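Local coordinates for protein glycerol-3-phosphate dehydrogenase [NAD(P)+] (Coxiella burnetii, PDB 3K96) that probably catalyses the NAD(P)H-dependent reduction of dihydroxyacetone phosphate to sn-glycerol 3-phosphate, the precursor for phospholipid synthesis, at residues G213-I221 against E306-V314; E246-F254 against L317-T328. All coordinates share one frame; numbering follows the deposited sequence.

Contact 1: residues G213-I221 against E306-V314; sequences GSVKNILAI and EGLYNTDQV
Asn310 OD1 takes a weak hydrogen bond from Asn217 ND2 (3.4 Å) and a stronger one from a water, 2.8 Å from OD1. The same water donates to Gly213 O and accepts from Asn217 N at 2.9 Å. It thus occupies the kink in helix 206-228, where Asn217 N has lost its bond to the preceding turn, and stitches that turn to the neighbouring helix. The two amides lie nearly coplanar, their planes 6° apart. Asn217 CG stands beside its own backbone N, anti to the carbonyl carbon (chi1 -73°), which carries the amide toward helix 307-320; its OD1 receives a weak bond from Lys216 NZ. Lys216 is the predicted proton acceptor of the active site, and its NZ also bonds Thr273. Asn217 in turn touches Asn281, a predicted substrate-binding residue whose OD1 accepts from Gly307 N at the start of helix 307-320. The contact packs two helices of the all-helical C-terminal part of the dehydrogenase; the axes of 213-221 and 307-314 approach to 8.2 Å, crossing at -117°. Gly307 lets them close: its CA lies against Asn217 CB, and the tip of Ile221, CD1, rests on its carbonyl carbon at 3.7 Å. Ile218 lies across the second helix, with CG1 and CG2 straddling Thr311 OG1 and CD1 reaching Val314 CB at 3.7 Å. That hydroxyl is tied back to Gly307 O (2.7 Å), which also accepts from Thr311 N on the opposite face of the carbonyl plane, so the Thr311 hydroxyl, though set against isoleucine carbons, has a polar partner. At the far end Val314 CG2 comes down on Ser214 O, 3.4 Å away.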
loop_
_atom_site.group_PDB
_atom_site.type_symbol
_atom_site.label_atom_id
_atom_site.label_comp_id
_atom_site.label_asym_id
_atom_site.label_seq_id
_atom_site.Cartn_x
_atom_site.Cartn_y
_atom_site.Cartn_z
ATOM N N GLY A 213 9.997 -5.834 8.922
ATOM C CA GLY A 213 9.253 -5.580 10.135
ATOM C C GLY A 213 9.913 -4.551 11.029
ATOM O O GLY A 213 9.246 -3.895 11.804
ATOM N N SER A 214 11.220 -4.387 10.935
ATOM C CA SER A 214 11.883 -3.455 11.840
ATOM C C SER A 214 11.810 -2.006 11.329
ATOM O O SER A 214 12.192 -1.084 12.035
ATOM C CB SER A 214 13.348 -3.864 12.043
ATOM O OG SER A 214 14.121 -3.580 10.876
ATOM N N VAL A 215 11.326 -1.824 10.109
ATOM C CA VAL A 215 11.217 -0.489 9.519
ATOM C C VAL A 215 9.774 0.026 9.363
ATOM O O VAL A 215 9.554 1.219 9.354
ATOM C CB VAL A 215 11.886 -0.477 8.154
ATOM C CG1 VAL A 215 11.743 0.893 7.483
ATOM C CG2 VAL A 215 13.362 -0.830 8.301
ATOM N N LYS A 216 8.786 -0.865 9.288
ATOM C CA LYS A 216 7.425 -0.423 9.000
ATOM C C LYS A 216 6.828 0.594 9.977
ATOM O O LYS A 216 6.096 1.474 9.547
ATOM C CB LYS A 216 6.465 -1.589 8.889
ATOM C CG LYS A 216 6.323 -2.355 10.173
ATOM C CD LYS A 216 4.907 -2.641 10.411
ATOM C CE LYS A 216 4.691 -3.235 11.775
ATOM N NZ LYS A 216 3.268 -2.954 12.151
ATOM N N ASN A 217 7.124 0.474 11.273
ATOM C CA ASN A 217 6.574 1.407 12.256
ATOM C C ASN A 217 7.196 2.788 12.191
ATOM O O ASN A 217 6.584 3.756 12.596
ATOM C CB ASN A 217 6.709 0.873 13.662
ATOM C CG ASN A 217 5.755 -0.261 13.945
ATOM O OD1 ASN A 217 4.674 -0.368 13.345
ATOM N ND2 ASN A 217 6.128 -1.097 14.890
ATOM N N ILE A 218 8.428 2.851 11.713
ATOM C CA ILE A 218 9.113 4.102 11.496
ATOM C C ILE A 218 8.362 4.821 10.357
ATOM O O ILE A 218 8.080 6.027 10.422
ATOM C CB ILE A 218 10.567 3.862 11.021
ATOM C CG1 ILE A 218 11.379 3.051 12.069
ATOM C CG2 ILE A 218 11.231 5.201 10.701
ATOM C CD1 ILE A 218 12.765 2.588 11.557
ATOM N N LEU A 219 8.026 4.069 9.319
ATOM C CA LEU A 219 7.292 4.640 8.175
ATOM C C LEU A 219 5.869 5.031 8.589
ATOM O O LEU A 219 5.322 6.013 8.086
ATOM C CB LEU A 219 7.309 3.690 6.982
ATOM C CG LEU A 219 8.743 3.325 6.549
ATOM C CD1 LEU A 219 8.765 2.350 5.360
ATOM C CD2 LEU A 219 9.553 4.570 6.226
ATOM N N ALA A 220 5.292 4.287 9.529
ATOM C CA ALA A 220 3.967 4.601 10.053
ATOM C C ALA A 220 3.998 5.951 10.762
ATOM O O ALA A 220 3.062 6.727 10.664
ATOM C CB ALA A 220 3.496 3.493 11.012
ATOM N N ILE A 221 5.086 6.232 11.479
ATOM C CA ILE A 221 5.213 7.517 12.141
ATOM C C ILE A 221 5.327 8.604 11.075
ATOM O O ILE A 221 4.627 9.612 11.157
ATOM C CB ILE A 221 6.396 7.582 13.088
ATOM C CG1 ILE A 221 6.194 6.614 14.271
ATOM C CG2 ILE A 221 6.579 9.009 13.622
ATOM C CD1 ILE A 221 7.398 6.620 15.240
ATOM N N GLU A 306 6.423 1.298 20.019
ATOM C CA GLU A 306 7.733 0.822 19.603
ATOM C C GLU A 306 8.414 1.643 18.556
ATOM O O GLU A 306 9.614 1.536 18.400
ATOM C CB GLU A 306 7.619 -0.585 19.054
ATOM C CG GLU A 306 7.663 -1.667 20.058
ATOM C CD GLU A 306 7.286 -2.970 19.411
ATOM O OE1 GLU A 306 6.113 -3.055 18.993
ATOM O OE2 GLU A 306 8.137 -3.887 19.312
ATOM N N GLY A 307 7.664 2.475 17.847
ATOM C CA GLY A 307 8.225 3.236 16.736
ATOM C C GLY A 307 9.426 4.099 17.032
ATOM O O GLY A 307 10.332 4.196 16.199
ATOM N N LEU A 308 9.435 4.765 18.180
ATOM C CA LEU A 308 10.585 5.628 18.525
ATOM C C LEU A 308 11.831 4.748 18.739
ATOM O O LEU A 308 12.897 5.030 18.216
ATOM C CB LEU A 308 10.329 6.500 19.760
ATOM C CG LEU A 308 9.253 7.578 19.665
ATOM C CD1 LEU A 308 7.887 6.931 19.639
ATOM C CD2 LEU A 308 9.352 8.501 20.855
ATOM N N TYR A 309 11.668 3.680 19.509
ATOM C CA TYR A 309 12.748 2.727 19.731
ATOM C C TYR A 309 13.196 2.141 18.398
ATOM O O TYR A 309 14.394 2.091 18.130
ATOM C CB TYR A 309 12.273 1.624 20.673
ATOM C CG TYR A 309 13.340 0.676 21.125
ATOM C CD1 TYR A 309 14.231 1.032 22.140
ATOM C CD2 TYR A 309 13.414 -0.606 20.605
ATOM C CE1 TYR A 309 15.210 0.131 22.585
ATOM C CE2 TYR A 309 14.376 -1.509 21.040
ATOM C CZ TYR A 309 15.271 -1.141 22.022
ATOM O OH TYR A 309 16.215 -2.055 22.445
ATOM N N ASN A 310 12.259 1.699 17.561
ATOM C CA ASN A 310 12.625 1.172 16.250
ATOM C C ASN A 310 13.456 2.200 15.465
ATOM O O ASN A 310 14.423 1.840 14.822
ATOM C CB ASN A 310 11.416 0.862 15.348
ATOM C CG ASN A 310 10.526 -0.282 15.835
ATOM O OD1 ASN A 310 9.389 -0.396 15.354
ATOM N ND2 ASN A 310 11.009 -1.122 16.753
ATOM N N THR A 311 13.025 3.468 15.475
ATOM C CA THR A 311 13.701 4.519 14.723
ATOM C C THR A 311 15.139 4.638 15.199
ATOM O O THR A 311 16.085 4.663 14.401
ATOM C CB THR A 311 13.005 5.908 14.880
ATOM O OG1 THR A 311 11.652 5.834 14.441
ATOM C CG2 THR A 311 13.707 6.987 14.059
ATOM N N ASP A 312 15.309 4.675 16.505
ATOM C CA ASP A 312 16.652 4.815 17.071
ATOM C C ASP A 312 17.550 3.643 16.733
ATOM O O ASP A 312 18.714 3.845 16.386
ATOM C CB ASP A 312 16.566 5.006 18.590
ATOM C CG ASP A 312 15.917 6.324 18.963
ATOM O OD1 ASP A 312 15.826 7.212 18.062
ATOM O OD2 ASP A 312 15.498 6.473 20.143
ATOM N N GLN A 313 17.014 2.419 16.787
ATOM C CA GLN A 313 17.855 1.235 16.517
ATOM C C GLN A 313 18.236 1.130 15.046
ATOM O O GLN A 313 19.391 0.850 14.714
ATOM C CB GLN A 313 17.172 -0.061 16.971
ATOM C CG GLN A 313 16.881 -0.133 18.457
ATOM C CD GLN A 313 18.132 -0.075 19.302
ATOM O OE1 GLN A 313 19.133 -0.728 19.017
ATOM N NE2 GLN A 313 18.077 0.708 20.355
ATOM N N VAL A 314 17.273 1.382 14.167
ATOM C CA VAL A 314 17.523 1.301 12.748
ATOM C C VAL A 314 18.431 2.428 12.302
ATOM O O VAL A 314 19.324 2.213 11.477
ATOM C CB VAL A 314 16.210 1.269 11.933
ATOM C CG1 VAL A 314 16.484 1.421 10.450
ATOM C CG2 VAL A 314 15.468 -0.023 12.220
HETATM O O HOH W 1 8.960 -1.262 12.690
#

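Contact 2: residues E246-F254 against L317-T328; sequences EMGRLVSVF and LAQKHAIEMPLT
Glu246 reaches from helix 233-253 over Met325 to Leu327 and Thr328 at the start of helix 326-336, and every part of its side chain meets something. CB lies against Met325 CA, and CG meets Met325 CE at 4.0 Å. With CG wedged between the backbone N and the carbonyl carbon (chi1 67°) and the chain extended beyond it, the carboxylate arrives at the backbone amides of the helix's first turn. OE2 takes Leu327 N on its syn lone pair (2.8 Å). OE1 uses its syn lone pair for Thr328 N at 2.9 Å and is met nearly along its C-O axis by Thr328 OG1 at 2.8 Å. Met325 holds the N-cap position, and the carboxylate that accepts from the amides after it comes from another helix. One turn on, Arg249 NH2 donates to Glu324 O (2.6 Å), tilted from both the guanidinium and the carbonyl planes. Leu250 CD1 and Val253 CG1 close on Ile323 CD1, which also sits at the edge of the Phe254 ring. Beyond it, the Phe254 edge meets the His321 face in a T-shaped stack, planes at 76°, just past helix 307-320, which ends in a Schellman motif with Ala322 as C-prime. Three donors at a helix N-terminus would favour a charged carboxylate, consistent with Glu246 remaining ionised although buried.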
loop_
_atom_site.group_PDB
_atom_site.type_symbol
_atom_site.label_atom_id
_atom_site.label_comp_id
_atom_site.label_asym_id
_atom_site.label_seq_id
_atom_site.Cartn_x
_atom_site.Cartn_y
_atom_site.Cartn_z
ATOM N N GLU A 246 13.519 2.482 0.829
ATOM C CA GLU A 246 14.600 2.371 1.835
ATOM C C GLU A 246 14.526 1.063 2.599
ATOM O O GLU A 246 15.560 0.539 3.042
ATOM C CB GLU A 246 14.715 3.598 2.764
ATOM C CG GLU A 246 13.608 3.861 3.708
ATOM C CD GLU A 246 13.745 5.252 4.351
ATOM O OE1 GLU A 246 13.926 5.334 5.582
ATOM O OE2 GLU A 246 13.701 6.264 3.607
ATOM N N MET A 247 13.317 0.533 2.755
ATOM C CA MET A 247 13.146 -0.763 3.392
ATOM C C MET A 247 13.908 -1.779 2.492
ATOM O O MET A 247 14.664 -2.599 2.978
ATOM C CB MET A 247 11.661 -1.127 3.503
ATOM C CG MET A 247 11.361 -2.461 4.197
ATOM S SD MET A 247 9.591 -2.890 4.170
ATOM C CE MET A 247 8.937 -1.671 5.302
ATOM N N GLY A 248 13.746 -1.656 1.177
ATOM C CA GLY A 248 14.403 -2.567 0.228
ATOM C C GLY A 248 15.921 -2.477 0.273
ATOM O O GLY A 248 16.625 -3.497 0.164
ATOM N N ARG A 249 16.431 -1.259 0.456
ATOM C CA ARG A 249 17.872 -1.033 0.537
ATOM C C ARG A 249 18.467 -1.745 1.762
ATOM O O ARG A 249 19.504 -2.410 1.681
ATOM C CB ARG A 249 18.172 0.469 0.584
ATOM C CG ARG A 249 19.640 0.783 0.453
ATOM C CD ARG A 249 19.932 2.300 0.266
ATOM N NE ARG A 249 19.272 2.849 -0.917
ATOM C CZ ARG A 249 18.236 3.681 -0.907
ATOM N NH1 ARG A 249 17.729 4.093 -2.060
ATOM N NH2 ARG A 249 17.723 4.133 0.233
ATOM N N LEU A 250 17.811 -1.590 2.896
ATOM C CA LEU A 250 18.237 -2.232 4.107
ATOM C C LEU A 250 18.201 -3.764 3.947
ATOM O O LEU A 250 19.162 -4.465 4.290
ATOM C CB LEU A 250 17.333 -1.810 5.250
ATOM C CG LEU A 250 17.696 -2.392 6.620
ATOM C CD1 LEU A 250 19.081 -1.926 7.023
ATOM C CD2 LEU A 250 16.654 -2.005 7.676
ATOM N N VAL A 251 17.096 -4.268 3.419
ATOM C CA VAL A 251 16.934 -5.679 3.179
ATOM C C VAL A 251 18.055 -6.166 2.248
ATOM O O VAL A 251 18.746 -7.168 2.535
ATOM C CB VAL A 251 15.550 -5.961 2.541
ATOM C CG1 VAL A 251 15.475 -7.381 1.958
ATOM C CG2 VAL A 251 14.453 -5.712 3.558
ATOM N N SER A 252 18.280 -5.418 1.169
ATOM C CA SER A 252 19.277 -5.805 0.180
ATOM C C SER A 252 20.667 -5.911 0.742
ATOM O O SER A 252 21.375 -6.875 0.457
ATOM C CB SER A 252 19.287 -4.842 -1.009
ATOM O OG SER A 252 20.140 -5.365 -2.015
ATOM N N VAL A 253 21.054 -4.928 1.547
ATOM C CA VAL A 253 22.366 -4.891 2.175
ATOM C C VAL A 253 22.615 -6.065 3.141
ATOM O O VAL A 253 23.774 -6.471 3.352
ATOM C CB VAL A 253 22.575 -3.565 2.921
ATOM C CG1 VAL A 253 23.783 -3.651 3.837
ATOM C CG2 VAL A 253 22.702 -2.412 1.928
ATOM N N PHE A 254 21.559 -6.598 3.755
ATOM C CA PHE A 254 21.743 -7.761 4.634
ATOM C C PHE A 254 21.452 -9.114 3.949
ATOM O O PHE A 254 21.411 -10.149 4.608
ATOM C CB PHE A 254 20.942 -7.601 5.918
ATOM C CG PHE A 254 21.576 -6.670 6.889
ATOM C CD1 PHE A 254 21.470 -5.306 6.724
ATOM C CD2 PHE A 254 22.312 -7.163 7.960
ATOM C CE1 PHE A 254 22.079 -4.443 7.601
ATOM C CE2 PHE A 254 22.920 -6.306 8.848
ATOM C CZ PHE A 254 22.802 -4.934 8.668
ATOM N N LEU A 317 21.860 1.455 13.066
ATOM C CA LEU A 317 22.303 0.403 12.162
ATOM C C LEU A 317 22.612 0.982 10.780
ATOM O O LEU A 317 23.622 0.639 10.174
ATOM C CB LEU A 317 21.251 -0.699 12.041
ATOM C CG LEU A 317 21.657 -1.891 11.197
ATOM C CD1 LEU A 317 22.713 -2.709 11.951
ATOM C CD2 LEU A 317 20.459 -2.753 10.859
ATOM N N ALA A 318 21.745 1.851 10.286
ATOM C CA ALA A 318 21.954 2.475 8.977
ATOM C C ALA A 318 23.268 3.238 8.963
ATOM O O ALA A 318 24.040 3.172 8.003
ATOM C CB ALA A 318 20.798 3.397 8.632
ATOM N N GLN A 319 23.544 3.968 10.029
ATOM C CA GLN A 319 24.788 4.698 10.071
ATOM C C GLN A 319 26.007 3.804 10.213
ATOM O O GLN A 319 27.038 4.106 9.637
ATOM C CB GLN A 319 24.770 5.749 11.150
ATOM C CG GLN A 319 23.922 6.925 10.752
ATOM C CD GLN A 319 24.281 8.157 11.533
ATOM O OE1 GLN A 319 24.641 8.083 12.717
ATOM N NE2 GLN A 319 24.202 9.305 10.878
ATOM N N LYS A 320 25.897 2.697 10.949
ATOM C CA LYS A 320 27.040 1.809 11.097
ATOM C C LYS A 320 27.474 1.268 9.745
ATOM O O LYS A 320 28.659 1.183 9.455
ATOM C CB LYS A 320 26.722 0.631 12.003
ATOM C CG LYS A 320 27.947 -0.253 12.273
ATOM C CD LYS A 320 27.571 -1.567 12.971
ATOM C CE LYS A 320 26.914 -1.338 14.322
ATOM N NZ LYS A 320 26.467 -2.619 14.945
ATOM N N HIS A 321 26.505 0.933 8.909
ATOM C CA HIS A 321 26.780 0.351 7.610
ATOM C C HIS A 321 26.631 1.326 6.433
ATOM O O HIS A 321 26.544 0.906 5.280
ATOM C CB HIS A 321 25.851 -0.842 7.424
ATOM C CG HIS A 321 26.015 -1.900 8.474
ATOM N ND1 HIS A 321 26.984 -2.878 8.398
ATOM C CD2 HIS A 321 25.332 -2.138 9.617
ATOM C CE1 HIS A 321 26.890 -3.673 9.449
ATOM N NE2 HIS A 321 25.894 -3.250 10.204
ATOM N N ALA A 322 26.614 2.624 6.715
ATOM C CA ALA A 322 26.456 3.642 5.653
ATOM C C ALA A 322 25.276 3.335 4.704
ATOM O O ALA A 322 25.428 3.276 3.486
ATOM C CB ALA A 322 27.767 3.801 4.857
ATOM N N ILE A 323 24.096 3.141 5.274
ATOM C CA ILE A 323 22.919 2.861 4.486
ATOM C C ILE A 323 22.047 4.090 4.458
ATOM O O ILE A 323 21.686 4.620 5.496
ATOM C CB ILE A 323 22.102 1.713 5.081
ATOM C CG1 ILE A 323 22.980 0.472 5.254
ATOM C CG2 ILE A 323 20.926 1.400 4.194
ATOM C CD1 ILE A 323 22.240 -0.698 5.869
ATOM N N GLU A 324 21.705 4.532 3.262
ATOM C CA GLU A 324 20.867 5.693 3.111
ATOM C C GLU A 324 19.394 5.351 3.327
ATOM O O GLU A 324 18.823 4.549 2.591
ATOM C CB GLU A 324 21.008 6.292 1.722
ATOM C CG GLU A 324 20.204 7.600 1.631
ATOM C CD GLU A 324 20.112 8.176 0.231
ATOM O OE1 GLU A 324 20.557 7.505 -0.728
ATOM O OE2 GLU A 324 19.576 9.301 0.100
ATOM N N MET A 325 18.784 5.985 4.323
ATOM C CA MET A 325 17.381 5.767 4.642
ATOM C C MET A 325 16.827 7.119 5.032
ATOM O O MET A 325 16.792 7.453 6.212
ATOM C CB MET A 325 17.251 4.769 5.811
ATOM C CG MET A 325 17.982 3.468 5.571
ATOM S SD MET A 325 17.565 2.236 6.824
ATOM C CE MET A 325 15.819 2.001 6.431
ATOM N N PRO A 326 16.407 7.911 4.027
ATOM C CA PRO A 326 15.938 9.289 4.226
ATOM C C PRO A 326 14.745 9.464 5.138
ATOM O O PRO A 326 14.760 10.388 5.951
ATOM C CB PRO A 326 15.607 9.795 2.801
ATOM C CG PRO A 326 16.089 8.736 1.843
ATOM C CD PRO A 326 16.490 7.515 2.608
ATOM N N LEU A 327 13.706 8.639 5.004
ATOM C CA LEU A 327 12.557 8.785 5.894
ATOM C C LEU A 327 12.945 8.509 7.342
ATOM O O LEU A 327 12.582 9.274 8.240
ATOM C CB LEU A 327 11.338 7.945 5.492
ATOM C CG LEU A 327 10.490 8.538 4.354
ATOM C CD1 LEU A 327 11.272 8.612 3.049
ATOM C CD2 LEU A 327 9.186 7.759 4.166
ATOM N N THR A 328 13.690 7.432 7.561
ATOM C CA THR A 328 14.113 7.048 8.913
ATOM C C THR A 328 14.966 8.139 9.537
ATOM O O THR A 328 14.816 8.450 10.703
ATOM C CB THR A 328 14.919 5.748 8.875
ATOM O OG1 THR A 328 14.092 4.711 8.324
ATOM C CG2 THR A 328 15.416 5.384 10.265
#

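Contacts 1 and 2 share helix 307-320 and have centres 13 Å apart; their segments alternate along the chain. They meet directly: Val215 CG2 packs on Leu250 CD2 at 3.6 Å, Ile218 CG2 on Thr328 OG1 at 3.8 Å, and Leu219 CD2 on Leu327 CD2 at 3.8 Å. Helix 206-228 is therefore bordered by partners from both contacts. Contact 1 holds Lys216, the predicted proton acceptor, and Glu306, predicted to bind NADPH. Contact 2 lies farther from the chain centre, its centre about 19 Å away against 10 Å for contact 1, and Thr328 comes no nearer to Lys216 than about 10 Å at their nearest side-chain atoms.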